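Local coordinates for protein extracellular serine protease (Aeromonas sobria, PDB 3WQB) that cleaves peptide bonds after paired basic residues, one of them lysine, as a secreted calcium-binding subtilisin-like serine protease and probable virulence factor, at residues G80-H85 and D297-D302. The protein carries 1 engineered substitution. Sequence-based numbering, arbitrary orientation.
Sequences GLAIAH and DLPGCD. With CA (calcium ion), chain E.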
loop_
_atom_site.group_PDB
_atom_site.type_symbol
_atom_site.label_atom_id
_atom_site.label_comp_id
_atom_site.label_asym_id
_atom_site.label_seq_id
_atom_site.Cartn_x
_atom_site.Cartn_y
_atom_site.Cartn_z
ATOM N N GLY A 80 -10.809 -12.518 -4.204
ATOM C CA GLY A 80 -11.408 -13.828 -3.991
ATOM C C GLY A 80 -10.518 -14.724 -3.160
ATOM O O GLY A 80 -9.385 -14.367 -2.830
ATOM N N LEU A 81 -11.053 -15.884 -2.798
ATOM C CA LEU A 81 -10.302 -16.910 -2.093
ATOM C C LEU A 81 -11.003 -18.230 -2.336
ATOM O O LEU A 81 -12.176 -18.381 -1.988
ATOM C CB LEU A 81 -10.248 -16.608 -0.588
ATOM C CG LEU A 81 -9.665 -17.677 0.352
ATOM C CD1 LEU A 81 -8.313 -18.214 -0.092
ATOM C CD2 LEU A 81 -9.600 -17.156 1.794
ATOM N N ALA A 82 -10.286 -19.178 -2.934
ATOM C CA ALA A 82 -10.834 -20.514 -3.176
ATOM C C ALA A 82 -10.776 -21.303 -1.865
ATOM O O ALA A 82 -9.815 -22.032 -1.589
ATOM C CB ALA A 82 -10.069 -21.211 -4.273
ATOM N N ILE A 83 -11.814 -21.128 -1.053
ATOM C CA ILE A 83 -11.841 -21.654 0.314
ATOM C C ILE A 83 -11.818 -23.179 0.419
ATOM O O ILE A 83 -11.498 -23.711 1.482
ATOM C CB ILE A 83 -13.018 -21.075 1.145
ATOM C CG1 ILE A 83 -14.367 -21.323 0.454
ATOM C CG2 ILE A 83 -12.780 -19.596 1.449
ATOM C CD1 ILE A 83 -15.557 -21.213 1.387
ATOM N N ALA A 84 -12.146 -23.874 -0.668
ATOM C CA ALA A 84 -12.080 -25.332 -0.679
ATOM C C ALA A 84 -10.747 -25.901 -1.204
ATOM O O ALA A 84 -10.594 -27.119 -1.304
ATOM C CB ALA A 84 -13.255 -25.913 -1.453
ATOM N N HIS A 85 -9.783 -25.033 -1.523
ATOM C CA HIS A 85 -8.451 -25.485 -1.920
ATOM C C HIS A 85 -7.909 -26.473 -0.898
ATOM O O HIS A 85 -7.982 -26.210 0.308
ATOM C CB HIS A 85 -7.488 -24.303 -2.002
ATOM C CG HIS A 85 -6.224 -24.608 -2.746
ATOM N ND1 HIS A 85 -5.240 -25.437 -2.250
ATOM C CD2 HIS A 85 -5.809 -24.228 -3.975
ATOM C CE1 HIS A 85 -4.261 -25.530 -3.131
ATOM N NE2 HIS A 85 -4.578 -24.797 -4.183
ATOM N N ASP A 297 -2.643 -21.874 -6.040
ATOM C CA ASP A 297 -3.368 -21.348 -7.185
ATOM C C ASP A 297 -4.846 -21.677 -7.046
ATOM O O ASP A 297 -5.227 -22.463 -6.178
ATOM C CB ASP A 297 -2.825 -22.016 -8.450
ATOM C CG ASP A 297 -3.222 -21.287 -9.713
ATOM O OD1 ASP A 297 -3.206 -20.036 -9.699
ATOM O OD2 ASP A 297 -3.556 -21.963 -10.712
ATOM N N LEU A 298 -5.685 -21.081 -7.892
ATOM C CA LEU A 298 -7.039 -21.609 -8.031
ATOM C C LEU A 298 -6.950 -23.087 -8.418
ATOM O O LEU A 298 -6.144 -23.449 -9.278
ATOM C CB LEU A 298 -7.839 -20.843 -9.077
ATOM C CG LEU A 298 -8.050 -19.350 -8.832
ATOM C CD1 LEU A 298 -8.941 -18.755 -9.912
ATOM C CD2 LEU A 298 -8.646 -19.105 -7.463
ATOM N N PRO A 299 -7.748 -23.952 -7.762
ATOM C CA PRO A 299 -7.580 -25.389 -8.020
ATOM C C PRO A 299 -7.969 -25.810 -9.440
ATOM O O PRO A 299 -8.877 -25.230 -10.038
ATOM C CB PRO A 299 -8.499 -26.051 -6.987
ATOM C CG PRO A 299 -9.426 -24.983 -6.511
ATOM C CD PRO A 299 -8.742 -23.678 -6.708
ATOM N N GLY A 300 -7.266 -26.807 -9.966
ATOM C CA GLY A 300 -7.592 -27.362 -11.271
ATOM C C GLY A 300 -6.796 -26.727 -12.389
ATOM O O GLY A 300 -6.291 -25.610 -12.261
ATOM N N CYS A 301 -6.697 -27.442 -13.500
ATOM C CA CYS A 301 -5.963 -26.946 -14.648
ATOM C C CYS A 301 -6.849 -26.080 -15.552
ATOM O O CYS A 301 -6.417 -25.638 -16.603
ATOM C CB CYS A 301 -5.284 -28.097 -15.400
ATOM S SG CYS A 301 -4.075 -29.039 -14.401
ATOM N N ASP A 302 -8.072 -25.811 -15.104
ATOM C CA ASP A 302 -8.978 -24.903 -15.810
ATOM C C ASP A 302 -9.129 -23.530 -15.151
ATOM O O ASP A 302 -9.821 -22.662 -15.684
ATOM C CB ASP A 302 -10.360 -25.543 -15.959
ATOM C CG ASP A 302 -10.972 -25.934 -14.622
ATOM O OD1 ASP A 302 -10.231 -26.109 -13.623
ATOM O OD2 ASP A 302 -12.212 -26.082 -14.572
HETATM CA CA CA E . -4.921 -23.874 -11.318
#
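Asp-297 OD2 binds a calcium ion at 2.4 Å, in a loop whose first residues rest against Ala-82 and His-85 of the 80-85 segment. The carbonyl oxygens Leu-298 O and Gly-300 O coordinate the same ion, and Met-303, Asn-306 and Cys-326 complete the site. The carboxylate's other oxygen, OD1, takes a hydrogen bond from the backbone N of Tyr-305, fixing its rotation. Across the contact the sound contacts are apolar and fall on Leu-298 and Pro-299, between the ligands Asp-297 and Gly-300. Ala-82 points its methyl toward the calcium loop, CB lying 3.7 Å from Pro-299 CD and 4.1 Å from Leu-298 CD2. A type I beta turn from Ala-82 to His-85, closed by His-85 N to Ala-82 O (3.0 Å), brings the imidazole back to the same proline. His-85 CG stands anti to the backbone N (chi1 -164°), and the turn of the ring about CB-CG (chi2 -71°) sets CD2 4.0 Å from Pro-299 CD, the two side chains lying obliquely to each other. The polar end of His-85 is engaged by Asp-327, just beyond the calcium ligand Cys-326. Calcium site 2, further tied by the Cys-301 to Cys-326 disulfide, thereby packs against the turn leading to Asp-87, a ligand of calcium site 1. In the subtilisin domain, the 80-85 segment follows strand 73-77 of the parallel sheet and 297-302 follows strand 293-296, while helix 115-124 meets both segments, through Ser-120 at Leu-81 and Thr-117 at Leu-298.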